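Local atomic coordinates of hydrolase, isochorismatase family (Pseudomonas putida KT2440, PDB entry 4H17), a protein that probably acts as a hydrolase of the isochorismatase family, though its natural substrate and reaction are not established. Residues Ser25-Asp30 with Pro65-Arg70; Ile29-Glu34 with Cys129-His134; Val154-Ala159 with Ala191-Leu196; Ser158-Leu163 with Ile170-Ile175. All blocks are in the same frame, centred on the assembly; numbering follows the deposited sequence.

Interaction 1 (Ser25-Asp30 with Pro65-Arg70); sequences SLIIID and PIIHVR
Leu26 to Ile29 pair residue for residue with Ile66 to Val69 as parallel neighbours in the central sheet of a Rossmann-like fold. The two strands belong to one beta-alpha-beta unit, whose crossover contains helix 45-61. Their axes approach to 4.7 Å and lie 16° apart. Five backbone hydrogen bonds join them: Leu26 N to Pro65 O, Ile67 N to Leu26 O, Ile28 N to Ile67 O, Val69 N to Ile28 O, and Asp30 N to Val69 O. The last is short at 2.7 Å between Asp30 N and Val69 O but bent, with 151° at the hydrogen, where the chain leaves the strand.

Ile27, Ile29, Ile67 and Val69 share one face. Ile27 CG2 meets Val69 CG2 at 4.1 Å, and the two side chains cross obliquely. Helix 114-121 packs on Ile67 from this side. The other face carries Leu26, Ile28, Ile66 and His68. Here Ile28 and His68 lie side by side and point the same way, with Ile28 CD1 4.0 Å from His68 CE1. His68 NE2 is held by Glu98, which gives this buried polar atom a partner.

At the strand end, Asp30 OD1 comes to 3.6 Å from Arg70 CA. Five regular backbone bonds and the branched apolar side chains make this a buried pair of core strands. It delivers Asp30 at the C-terminal end of the strand, beside a bound sulfate.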
loop_
_atom_site.group_PDB
_atom_site.type_symbol
_atom_site.label_atom_id
_atom_site.label_comp_id
_atom_site.label_asym_id
_atom_site.label_seq_id
_atom_site.Cartn_x
_atom_site.Cartn_y
_atom_site.Cartn_z
ATOM N N SER A 25 -20.085 -5.996 -4.922
ATOM C CA SER A 25 -20.410 -5.018 -3.859
ATOM C C SER A 25 -19.617 -3.736 -4.173
ATOM O O SER A 25 -18.432 -3.803 -4.530
ATOM C CB SER A 25 -20.001 -5.502 -2.492
ATOM O OG SER A 25 -20.655 -6.708 -2.046
ATOM N N LEU A 26 -20.258 -2.568 -4.042
ATOM C CA LEU A 26 -19.620 -1.269 -4.340
ATOM C C LEU A 26 -19.204 -0.617 -3.021
ATOM O O LEU A 26 -19.994 -0.556 -2.074
ATOM C CB LEU A 26 -20.565 -0.316 -5.048
ATOM C CG LEU A 26 -20.084 1.125 -5.297
ATOM C CD1 LEU A 26 -18.876 1.193 -6.222
ATOM C CD2 LEU A 26 -21.221 1.945 -5.862
ATOM N N ILE A 27 -17.952 -0.211 -2.938
ATOM C CA ILE A 27 -17.375 0.452 -1.756
ATOM C C ILE A 27 -16.865 1.838 -2.125
ATOM O O ILE A 27 -16.009 1.977 -3.000
ATOM C CB ILE A 27 -16.219 -0.356 -1.118
ATOM C CG1 ILE A 27 -16.641 -1.821 -0.831
ATOM C CG2 ILE A 27 -15.718 0.354 0.155
ATOM C CD1 ILE A 27 -15.536 -2.744 -0.374
ATOM N N ILE A 28 -17.419 2.866 -1.455
ATOM C CA ILE A 28 -17.023 4.249 -1.692
ATOM C C ILE A 28 -16.263 4.717 -0.455
ATOM O O ILE A 28 -16.830 4.833 0.634
ATOM C CB ILE A 28 -18.233 5.170 -1.911
ATOM C CG1 ILE A 28 -19.097 4.622 -3.044
ATOM C CG2 ILE A 28 -17.767 6.600 -2.228
ATOM C CD1 ILE A 28 -20.383 5.367 -3.263
ATOM N N ILE A 29 -14.985 5.000 -0.638
ATOM C CA ILE A 29 -14.086 5.340 0.482
ATOM C C ILE A 29 -13.911 6.845 0.619
ATOM O O ILE A 29 -13.379 7.542 -0.282
ATOM C CB ILE A 29 -12.736 4.642 0.296
ATOM C CG1 ILE A 29 -12.915 3.124 0.339
ATOM C CG2 ILE A 29 -11.745 5.079 1.351
ATOM C CD1 ILE A 29 -11.682 2.290 0.034
ATOM N N ASP A 30 -14.403 7.386 1.740
ATOM C CA ASP A 30 -14.036 8.705 2.208
ATOM C C ASP A 30 -14.527 9.839 1.313
ATOM O O ASP A 30 -13.782 10.771 1.061
ATOM C CB ASP A 30 -12.516 8.823 2.437
ATOM C CG ASP A 30 -11.982 7.822 3.477
ATOM O OD1 ASP A 30 -12.753 7.334 4.350
ATOM O OD2 ASP A 30 -10.748 7.588 3.420
ATOM N N PRO A 65 -25.317 -4.068 -3.419
ATOM C CA PRO A 65 -24.870 -3.643 -2.091
ATOM C C PRO A 65 -23.917 -2.506 -2.211
ATOM O O PRO A 65 -23.008 -2.550 -3.089
ATOM C CB PRO A 65 -24.186 -4.898 -1.534
ATOM C CG PRO A 65 -24.667 -6.020 -2.365
ATOM C CD PRO A 65 -24.835 -5.428 -3.737
ATOM N N ILE A 66 -24.121 -1.476 -1.373
ATOM C CA ILE A 66 -23.291 -0.308 -1.418
ATOM C C ILE A 66 -22.809 0.018 -0.013
ATOM O O ILE A 66 -23.615 0.122 0.930
ATOM C CB ILE A 66 -24.069 0.918 -1.954
ATOM C CG1 ILE A 66 -24.611 0.635 -3.366
ATOM C CG2 ILE A 66 -23.228 2.186 -1.885
ATOM C CD1 ILE A 66 -25.684 1.605 -3.831
ATOM N N ILE A 67 -21.505 0.180 0.102
ATOM C CA ILE A 67 -20.832 0.463 1.398
ATOM C C ILE A 67 -20.104 1.793 1.320
ATOM O O ILE A 67 -19.276 2.022 0.424
ATOM C CB ILE A 67 -19.816 -0.605 1.736
ATOM C CG1 ILE A 67 -20.507 -1.954 1.890
ATOM C CG2 ILE A 67 -19.024 -0.160 2.955
ATOM C CD1 ILE A 67 -19.573 -3.154 1.973
ATOM N N HIS A 68 -20.483 2.719 2.185
ATOM C CA HIS A 68 -19.825 4.005 2.313
ATOM C C HIS A 68 -18.917 3.988 3.551
ATOM O O HIS A 68 -19.363 3.665 4.669
ATOM C CB HIS A 68 -20.851 5.123 2.508
ATOM C CG HIS A 68 -21.950 5.152 1.496
ATOM N ND1 HIS A 68 -21.946 6.035 0.438
ATOM C CD2 HIS A 68 -23.093 4.443 1.388
ATOM C CE1 HIS A 68 -23.034 5.848 -0.290
ATOM N NE2 HIS A 68 -23.756 4.900 0.275
ATOM N N VAL A 69 -17.673 4.367 3.350
ATOM C CA VAL A 69 -16.694 4.485 4.417
ATOM C C VAL A 69 -16.374 5.964 4.662
ATOM O O VAL A 69 -16.169 6.687 3.694
ATOM C CB VAL A 69 -15.417 3.704 4.025
ATOM C CG1 VAL A 69 -14.351 3.880 5.066
ATOM C CG2 VAL A 69 -15.710 2.220 3.782
ATOM N N ARG A 70 -16.266 6.392 5.922
ATOM C CA ARG A 70 -15.778 7.705 6.269
ATOM C C ARG A 70 -14.798 7.631 7.417
ATOM O O ARG A 70 -14.825 6.688 8.222
ATOM C CB ARG A 70 -16.924 8.620 6.748
ATOM C CG ARG A 70 -17.839 9.121 5.660
ATOM C CD ARG A 70 -18.734 10.233 6.185
ATOM N NE ARG A 70 -19.746 9.751 7.149
ATOM C CZ ARG A 70 -20.779 10.500 7.587
ATOM N NH1 ARG A 70 -20.908 11.765 7.247
ATOM N NH2 ARG A 70 -21.675 9.964 8.412
#

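Interaction 2 (Ile29-Glu34 with Cys129-His134); sequences IDAQKE and CGFMSH. With SO4 (sulfate ion), chain C.
Ile29 and Phe131 are joined through the backbone. Phe131 N donates to Ile29 O at 2.9 Å, and Ile29 N donates to Cys129 O. Gly130 lies between, with its CA only 3.1 Å from Ile29 O. A beta carbon on Gly130 would clash with that oxygen, and the backbone angles there also call for glycine.

The Phe131 ring meets the turn edge-on. Its CD2 is 3.4 Å from Asp30 O, and Ala31 CA lies at the rim in the ring plane. Ala31 CB touches Phe131 CE2 at 4.2 Å. Ala31 is the centre of an inverse gamma turn, which carries the chain away from strand 24-29. Asp30 OD2 faces Phe131 O at 2.9 Å; both are acceptors and no hydrogen bond links them.

These are the C-terminal ends of two adjacent parallel strands, where alpha/beta folds commonly place their active site. A cis peptide joins Phe131 to Met132, a selenomethionine at the N-cap of helix 133-146. Met132 N donates to sulfate O2 at 2.8 Å. The sulfate, probably from the crystallisation liquor, is also hydrogen-bonded by Ser135, Ser136, Tyr35 and His71.

Asp30 OD2 has weak links to Lys103, His71 and Ser136. Asp30, Lys103 and Ser136 probably correspond to the Asp-Lys-Cys set of cysteine hydrolases in this family, with serine in place of cysteine. His134 NE2 bonds to Asp185 of the second subunit.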
loop_
_atom_site.group_PDB
_atom_site.type_symbol
_atom_site.label_atom_id
_atom_site.label_comp_id
_atom_site.label_asym_id
_atom_site.label_seq_id
_atom_site.Cartn_x
_atom_site.Cartn_y
_atom_site.Cartn_z
ATOM N N ILE A 29 -14.985 5.000 -0.638
ATOM C CA ILE A 29 -14.086 5.340 0.482
ATOM C C ILE A 29 -13.911 6.845 0.619
ATOM O O ILE A 29 -13.379 7.542 -0.282
ATOM C CB ILE A 29 -12.736 4.642 0.296
ATOM C CG1 ILE A 29 -12.915 3.124 0.339
ATOM C CG2 ILE A 29 -11.745 5.079 1.351
ATOM C CD1 ILE A 29 -11.682 2.290 0.034
ATOM N N ASP A 30 -14.403 7.386 1.740
ATOM C CA ASP A 30 -14.036 8.705 2.208
ATOM C C ASP A 30 -14.527 9.839 1.313
ATOM O O ASP A 30 -13.782 10.771 1.061
ATOM C CB ASP A 30 -12.516 8.823 2.437
ATOM C CG ASP A 30 -11.982 7.822 3.477
ATOM O OD1 ASP A 30 -12.753 7.334 4.350
ATOM O OD2 ASP A 30 -10.748 7.588 3.420
ATOM N N ALA A 31 -15.756 9.746 0.807
ATOM C CA ALA A 31 -16.261 10.800 -0.091
ATOM C C ALA A 31 -16.768 11.975 0.758
ATOM O O ALA A 31 -17.973 12.248 0.886
ATOM C CB ALA A 31 -17.309 10.228 -1.030
ATOM N N GLN A 32 -15.799 12.675 1.347
ATOM C CA GLN A 32 -16.058 13.702 2.357
ATOM C C GLN A 32 -15.541 15.085 1.973
ATOM O O GLN A 32 -14.622 15.228 1.183
ATOM C CB GLN A 32 -15.455 13.308 3.679
ATOM C CG GLN A 32 -16.017 12.018 4.230
ATOM C CD GLN A 32 -15.327 11.622 5.488
ATOM O OE1 GLN A 32 -14.395 10.784 5.489
ATOM N NE2 GLN A 32 -15.797 12.195 6.617
ATOM N N LYS A 33 -16.144 16.105 2.590
ATOM C CA LYS A 33 -15.881 17.500 2.202
ATOM C C LYS A 33 -14.444 18.011 2.546
ATOM O O LYS A 33 -13.947 18.969 1.913
ATOM C CB LYS A 33 -16.940 18.440 2.787
ATOM C CG LYS A 33 -18.349 18.233 2.316
ATOM C CD LYS A 33 -19.276 19.332 2.837
ATOM C CE LYS A 33 -20.660 19.234 2.269
ATOM N NZ LYS A 33 -21.530 20.230 2.937
ATOM N N GLU A 34 -13.764 17.351 3.489
ATOM C CA GLU A 34 -12.371 17.623 3.813
ATOM C C GLU A 34 -11.530 17.752 2.549
ATOM O O GLU A 34 -10.671 18.626 2.472
ATOM C CB GLU A 34 -11.819 16.498 4.689
ATOM C CG GLU A 34 -10.359 16.668 5.070
ATOM C CD GLU A 34 -10.080 17.786 6.060
ATOM O OE1 GLU A 34 -10.748 17.851 7.115
ATOM O OE2 GLU A 34 -9.187 18.618 5.818
ATOM N N CYS A 129 -13.813 2.712 -4.988
ATOM C CA CYS A 129 -13.498 4.046 -5.426
ATOM C C CYS A 129 -13.295 4.911 -4.179
ATOM O O CYS A 129 -13.546 4.434 -3.071
ATOM C CB CYS A 129 -14.619 4.584 -6.317
ATOM S SG CYS A 129 -16.228 4.721 -5.505
ATOM N N GLY A 130 -12.865 6.145 -4.404
ATOM C CA GLY A 130 -12.728 7.152 -3.339
ATOM C C GLY A 130 -11.315 7.642 -3.105
ATOM O O GLY A 130 -10.476 7.669 -4.018
ATOM N N PHE A 131 -11.040 8.021 -1.867
ATOM C CA PHE A 131 -9.999 8.942 -1.518
ATOM C C PHE A 131 -9.310 8.586 -0.231
ATOM O O PHE A 131 -9.952 8.036 0.692
ATOM C CB PHE A 131 -10.606 10.359 -1.352
ATOM C CG PHE A 131 -11.547 10.687 -2.450
ATOM C CD1 PHE A 131 -11.067 10.971 -3.723
ATOM C CD2 PHE A 131 -12.886 10.741 -2.212
ATOM C CE1 PHE A 131 -11.943 11.179 -4.769
ATOM C CE2 PHE A 131 -13.791 11.004 -3.248
ATOM C CZ PHE A 131 -13.312 11.257 -4.536
HETATM N N MSE A 132 -8.001 8.900 -0.091
HETATM C CA MSE A 132 -7.050 9.260 -1.197
HETATM C C MSE A 132 -6.511 7.992 -1.807
HETATM O O MSE A 132 -6.396 6.955 -1.127
HETATM C CB MSE A 132 -5.883 10.066 -0.621
HETATM C CG MSE A 132 -6.357 11.351 0.026
HETATM SE SE MSE A 132 -4.941 12.527 0.666
HETATM C CE MSE A 132 -4.052 11.299 1.941
ATOM N N SER A 133 -6.202 8.037 -3.086
ATOM C CA SER A 133 -5.838 6.823 -3.806
ATOM C C SER A 133 -4.637 6.140 -3.160
ATOM O O SER A 133 -4.613 4.906 -3.087
ATOM C CB SER A 133 -5.574 7.098 -5.292
ATOM O OG SER A 133 -4.594 8.049 -5.489
ATOM N N HIS A 134 -3.642 6.902 -2.719
ATOM C CA HIS A 134 -2.360 6.327 -2.236
ATOM C C HIS A 134 -2.423 5.858 -0.777
ATOM O O HIS A 134 -1.502 5.205 -0.294
ATOM C CB HIS A 134 -1.187 7.293 -2.404
ATOM C CG HIS A 134 -1.288 8.497 -1.542
ATOM N ND1 HIS A 134 -2.168 9.519 -1.802
ATOM C CD2 HIS A 134 -0.676 8.820 -0.380
ATOM C CE1 HIS A 134 -2.100 10.419 -0.843
ATOM N NE2 HIS A 134 -1.171 10.041 0.009
HETATM S S SO4 C . -6.782 9.154 3.513
HETATM O O1 SO4 C . -7.851 8.510 4.306
HETATM O O2 SO4 C . -6.540 8.438 2.285
HETATM O O3 SO4 C . -5.540 9.088 4.319
HETATM O O4 SO4 C . -7.028 10.590 3.293
#

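Interaction 3 (Val154-Ala159 with Ala191-Leu196); sequences VEDASA and APTASL
Asp156 grips Thr193 by two hydrogen bonds to a single oxygen. Thr193 N donates to Asp156 OD1 at 2.9 Å, on the syn lone pair of that oxygen. Thr193 OG1 donates to the same Asp156 OD1 at 2.7 Å, from above the carboxylate, 41° out of its plane. Thr193 OG1 sits beside its own backbone N (chi1 -64°), which lets both donors converge. The other oxygen, Asp156 OD2, accepts a hydrogen bond from a water at 2.8 Å, and Ala194 N donates to that water. An alanine in place of Asp156 would probably leave Thr193 N and OG1 without their shared acceptor and the start of the 3-10 segment 193-195 less firmly held.

One backbone bond crosses as well, from Glu155 N to Ala191 O at 3.1 Å. It follows the parallel pairing of Val154 with Ala191, where strand 150-159 meets 189-191, an edge strand of the sheet within this chain. Past this point a type I beta turn, Val154 to Ala157, bends the chain, and strand 150-159 resumes beyond it.

Apolar packing joins Val154 CG2 to Leu196 CD1 at 3.6 Å. Leu55 of helix 45-61 packs on the same valine. A close methyl-to-hydroxyl contact brings Val154 CG1 to 3.1 Å from Thr193 OG1.

Looser contacts lie around Pro192. Its CB is 3.6 Å from Asp156 OD2, while Glu155 OE2 comes near Pro192 N. Glu155 also packs on Lys166 of the second subunit.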
loop_
_atom_site.group_PDB
_atom_site.type_symbol
_atom_site.label_atom_id
_atom_site.label_comp_id
_atom_site.label_asym_id
_atom_site.label_seq_id
_atom_site.Cartn_x
_atom_site.Cartn_y
_atom_site.Cartn_z
ATOM N N VAL A 154 -11.586 1.767 -9.398
ATOM C CA VAL A 154 -12.086 2.624 -10.482
ATOM C C VAL A 154 -11.212 3.864 -10.536
ATOM O O VAL A 154 -11.337 4.765 -9.710
ATOM C CB VAL A 154 -13.551 3.013 -10.297
ATOM C CG1 VAL A 154 -14.067 3.771 -11.507
ATOM C CG2 VAL A 154 -14.373 1.775 -10.025
ATOM N N GLU A 155 -10.290 3.889 -11.502
ATOM C CA GLU A 155 -9.166 4.831 -11.440
ATOM C C GLU A 155 -9.591 6.291 -11.621
ATOM O O GLU A 155 -8.950 7.207 -11.109
ATOM C CB GLU A 155 -8.106 4.484 -12.493
ATOM C CG GLU A 155 -8.656 4.454 -13.900
ATOM C CD GLU A 155 -7.698 3.805 -14.871
ATOM O OE1 GLU A 155 -6.469 4.021 -14.710
ATOM O OE2 GLU A 155 -8.183 3.088 -15.779
ATOM N N ASP A 156 -10.684 6.500 -12.338
ATOM C CA ASP A 156 -11.208 7.854 -12.589
ATOM C C ASP A 156 -12.352 8.256 -11.644
ATOM O O ASP A 156 -12.947 9.317 -11.766
ATOM C CB ASP A 156 -11.546 8.056 -14.081
ATOM C CG ASP A 156 -12.607 7.102 -14.589
ATOM O OD1 ASP A 156 -13.144 6.287 -13.820
ATOM O OD2 ASP A 156 -12.902 7.174 -15.806
ATOM N N ALA A 157 -12.532 7.436 -10.618
ATOM C CA ALA A 157 -13.468 7.695 -9.511
ATOM C C ALA A 157 -12.679 7.719 -8.196
ATOM O O ALA A 157 -13.203 7.392 -7.113
ATOM C CB ALA A 157 -14.536 6.648 -9.469
ATOM N N SER A 158 -11.419 8.088 -8.309
ATOM C CA SER A 158 -10.495 8.146 -7.167
ATOM C C SER A 158 -9.537 9.293 -7.445
ATOM O O SER A 158 -9.343 9.706 -8.613
ATOM C CB SER A 158 -9.801 6.796 -6.992
ATOM O OG SER A 158 -8.819 6.825 -5.925
ATOM N N ALA A 159 -8.922 9.837 -6.401
ATOM C CA ALA A 159 -8.035 10.949 -6.547
ATOM C C ALA A 159 -7.063 11.043 -5.419
ATOM O O ALA A 159 -7.234 10.426 -4.359
ATOM C CB ALA A 159 -8.821 12.255 -6.659
ATOM N N ALA A 191 -9.786 -0.100 -13.715
ATOM C CA ALA A 191 -10.731 0.117 -14.823
ATOM C C ALA A 191 -11.356 1.498 -14.727
ATOM O O ALA A 191 -11.457 2.039 -13.628
ATOM C CB ALA A 191 -11.803 -0.931 -14.799
ATOM N N PRO A 192 -11.756 2.096 -15.881
ATOM C CA PRO A 192 -12.485 3.354 -15.847
ATOM C C PRO A 192 -13.987 3.129 -15.605
ATOM O O PRO A 192 -14.548 2.062 -15.880
ATOM C CB PRO A 192 -12.234 3.945 -17.219
ATOM C CG PRO A 192 -12.050 2.767 -18.109
ATOM C CD PRO A 192 -11.490 1.652 -17.267
ATOM N N THR A 193 -14.620 4.160 -15.039
ATOM C CA THR A 193 -16.017 4.125 -14.665
ATOM C C THR A 193 -16.887 3.637 -15.834
ATOM O O THR A 193 -17.806 2.842 -15.635
ATOM C CB THR A 193 -16.459 5.542 -14.220
ATOM O OG1 THR A 193 -15.746 5.939 -13.039
ATOM C CG2 THR A 193 -17.944 5.675 -13.948
ATOM N N ALA A 194 -16.591 4.153 -17.017
ATOM C CA ALA A 194 -17.402 3.886 -18.221
ATOM C C ALA A 194 -17.460 2.399 -18.556
ATOM O O ALA A 194 -18.443 1.921 -19.109
ATOM C CB ALA A 194 -16.859 4.678 -19.400
ATOM N N SER A 195 -16.432 1.644 -18.177
ATOM C CA SER A 195 -16.412 0.209 -18.434
ATOM C C SER A 195 -17.322 -0.613 -17.490
ATOM O O SER A 195 -17.487 -1.793 -17.702
ATOM C CB SER A 195 -14.991 -0.329 -18.298
ATOM O OG SER A 195 -14.618 -0.464 -16.925
ATOM N N LEU A 196 -17.892 0.015 -16.464
ATOM C CA LEU A 196 -18.636 -0.699 -15.408
ATOM C C LEU A 196 -20.130 -0.394 -15.415
ATOM O O LEU A 196 -20.918 -1.153 -14.857
ATOM C CB LEU A 196 -18.034 -0.373 -14.009
ATOM C CG LEU A 196 -16.618 -0.906 -13.796
ATOM C CD1 LEU A 196 -15.932 -0.241 -12.604
ATOM C CD2 LEU A 196 -16.600 -2.415 -13.600
HETATM O O HOH W 1 -14.986 6.501 -17.525
#

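Interaction 4 (Ser158-Leu163 with Ile170-Ile175); sequences SATRDL and IPAAQI. With EDO (1,2-ethanediol), chain H.
Leu163 and Ile175 cross at about a right angle. Leu163 CD1 reaches Ile175 CD1 at 3.9 Å and lies almost as near CG1 and CG2 of the same isoleucine. Thr160 comes at Ile175 with its methyl: CG2 lies between its own backbone N and carbonyl carbon, 4.0 Å from Ile175 CG2. The same Thr160 methyl is 3.6 Å from Ala172 O. Ala172 points its CB at the opposing backbone, 3.4 Å from Arg161 C.

Asp162 turns its carboxylate to the start of the helix. Its CG lies beside the backbone N (chi1 -69°), on the way to that helix start. Ala172 N donates to Asp162 OD1 at 2.9 Å, meeting it on the anti side and 26° out of the carboxylate plane. Pro171 holds the N-cap position just before. A negative charge here would probably be favoured by the helix N-terminus. An alanine in place of Asp162 would probably leave Ala172 N without this acceptor and the first turn of helix 172-186 less tightly tied to the loop.

Leu163 CD2 sits 3.5 Å above the plane of the Arg161 guanidinium, offset toward its rim. Arg161 makes a salt bridge to Asp185 of the second subunit. Thr160 N donates to an ethanediol oxygen, EDO O2, at 2.8 Å.

Leu163 and Ile170 form an antiparallel hydrogen-bonded pair, bonded N to O in both directions. This is the base of a beta hairpin, strands 163-165 and 168-170, which leads directly into helix 172-186 at the subunit interface.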
loop_
_atom_site.group_PDB
_atom_site.type_symbol
_atom_site.label_atom_id
_atom_site.label_comp_id
_atom_site.label_asym_id
_atom_site.label_seq_id
_atom_site.Cartn_x
_atom_site.Cartn_y
_atom_site.Cartn_z
ATOM N N SER A 158 -11.419 8.088 -8.309
ATOM C CA SER A 158 -10.495 8.146 -7.167
ATOM C C SER A 158 -9.537 9.293 -7.445
ATOM O O SER A 158 -9.343 9.706 -8.613
ATOM C CB SER A 158 -9.801 6.796 -6.992
ATOM O OG SER A 158 -8.819 6.825 -5.925
ATOM N N ALA A 159 -8.922 9.837 -6.401
ATOM C CA ALA A 159 -8.035 10.949 -6.547
ATOM C C ALA A 159 -7.063 11.043 -5.419
ATOM O O ALA A 159 -7.234 10.426 -4.359
ATOM C CB ALA A 159 -8.821 12.255 -6.659
ATOM N N THR A 160 -6.069 11.875 -5.627
ATOM C CA THR A 160 -5.101 12.192 -4.613
ATOM C C THR A 160 -4.661 13.665 -4.741
ATOM O O THR A 160 -5.354 14.503 -5.378
ATOM C CB THR A 160 -3.949 11.184 -4.652
ATOM O OG1 THR A 160 -3.057 11.428 -3.557
ATOM C CG2 THR A 160 -3.208 11.262 -5.941
ATOM N N ARG A 161 -3.595 13.993 -4.028
ATOM C CA ARG A 161 -3.042 15.354 -4.054
ATOM C C ARG A 161 -1.533 15.364 -4.357
ATOM O O ARG A 161 -0.867 14.319 -4.382
ATOM C CB ARG A 161 -3.361 16.047 -2.756
ATOM C CG ARG A 161 -2.521 15.569 -1.561
ATOM C CD ARG A 161 -2.972 16.175 -0.234
ATOM N NE ARG A 161 -1.894 16.214 0.775
ATOM C CZ ARG A 161 -1.407 15.162 1.431
ATOM N NH1 ARG A 161 -1.901 13.936 1.239
ATOM N NH2 ARG A 161 -0.415 15.362 2.290
ATOM N N ASP A 162 -1.006 16.556 -4.654
ATOM C CA ASP A 162 0.418 16.749 -4.766
ATOM C C ASP A 162 1.095 16.300 -3.490
ATOM O O ASP A 162 0.686 16.700 -2.390
ATOM C CB ASP A 162 0.783 18.224 -4.986
ATOM C CG ASP A 162 0.366 18.791 -6.345
ATOM O OD1 ASP A 162 -0.186 18.102 -7.189
ATOM O OD2 ASP A 162 0.628 19.994 -6.550
ATOM N N LEU A 163 2.169 15.526 -3.603
ATOM C CA LEU A 163 2.951 15.137 -2.412
ATOM C C LEU A 163 4.381 15.606 -2.413
ATOM O O LEU A 163 5.004 15.791 -3.481
ATOM C CB LEU A 163 2.974 13.622 -2.213
ATOM C CG LEU A 163 1.628 12.927 -2.058
ATOM C CD1 LEU A 163 1.816 11.420 -2.009
ATOM C CD2 LEU A 163 0.879 13.441 -0.873
ATOM N N ILE A 170 5.850 16.212 -6.086
ATOM C CA ILE A 170 5.387 15.304 -7.134
ATOM C C ILE A 170 3.904 15.603 -7.377
ATOM O O ILE A 170 3.074 15.519 -6.448
ATOM C CB ILE A 170 5.566 13.832 -6.770
ATOM C CG1 ILE A 170 7.045 13.502 -6.475
ATOM C CG2 ILE A 170 5.034 12.955 -7.913
ATOM C CD1 ILE A 170 7.334 12.156 -5.871
ATOM N N PRO A 171 3.556 15.980 -8.604
ATOM C CA PRO A 171 2.140 16.217 -8.849
ATOM C C PRO A 171 1.235 15.058 -8.540
ATOM O O PRO A 171 1.541 13.877 -8.810
ATOM C CB PRO A 171 2.061 16.542 -10.340
ATOM C CG PRO A 171 3.423 16.931 -10.717
ATOM C CD PRO A 171 4.394 16.326 -9.769
ATOM N N ALA A 172 0.011 15.424 -8.185
ATOM C CA ALA A 172 -1.052 14.488 -7.920
ATOM C C ALA A 172 -1.233 13.477 -9.058
ATOM O O ALA A 172 -1.346 12.298 -8.782
ATOM C CB ALA A 172 -2.341 15.252 -7.665
ATOM N N ALA A 173 -1.182 13.919 -10.326
ATOM C CA ALA A 173 -1.368 13.009 -11.455
ATOM C C ALA A 173 -0.320 11.917 -11.485
ATOM O O ALA A 173 -0.616 10.782 -11.884
ATOM C CB ALA A 173 -1.387 13.767 -12.791
ATOM N N GLN A 174 0.904 12.276 -11.102
ATOM C CA GLN A 174 2.044 11.351 -11.188
ATOM C C GLN A 174 1.896 10.350 -10.039
ATOM O O GLN A 174 2.018 9.129 -10.227
ATOM C CB GLN A 174 3.361 12.065 -11.125
ATOM C CG GLN A 174 3.717 12.723 -12.425
ATOM C CD GLN A 174 5.032 13.431 -12.361
ATOM O OE1 GLN A 174 5.993 12.928 -11.776
ATOM N NE2 GLN A 174 5.102 14.598 -13.004
ATOM N N ILE A 175 1.565 10.861 -8.855
ATOM C CA ILE A 175 1.278 9.943 -7.749
ATOM C C ILE A 175 0.164 8.959 -8.115
ATOM O O ILE A 175 0.252 7.785 -7.851
ATOM C CB ILE A 175 0.837 10.693 -6.478
ATOM C CG1 ILE A 175 1.927 11.643 -5.974
ATOM C CG2 ILE A 175 0.394 9.688 -5.421
ATOM C CD1 ILE A 175 3.257 11.025 -5.602
HETATM C C1 EDO H . -5.242 13.095 -10.550
HETATM O O1 EDO H . -5.696 14.455 -10.676
HETATM C C2 EDO H . -6.095 12.435 -9.470
HETATM O O2 EDO H . -5.931 13.050 -8.191
#

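How the interactions relate
Interactions 1 and 2 share Ile29 and Asp30, and their centres are about 10 Å apart. Strand 24-29 thus has a partner on each side, and Ile28 CG1 packs on Cys129 SG at 3.8 Å. The sulfate lies by Asp30 and Met132, so these two contacts border the likely active site. Strand 150-159 is the next strand of the sheet. Separately, Ser158 OG to Gly130 O (2.7 Å) and Ser133 N to Ala159 O (2.9 Å) tie interaction 2 to Ser158 and Ala159, shared by interactions 3 and 4, whose centres are about 16 Å apart. Interaction 3 lies at the 189-191 edge of the sheet. Interactions 2, 3 and 4 all touch the second subunit, interaction 4 most widely.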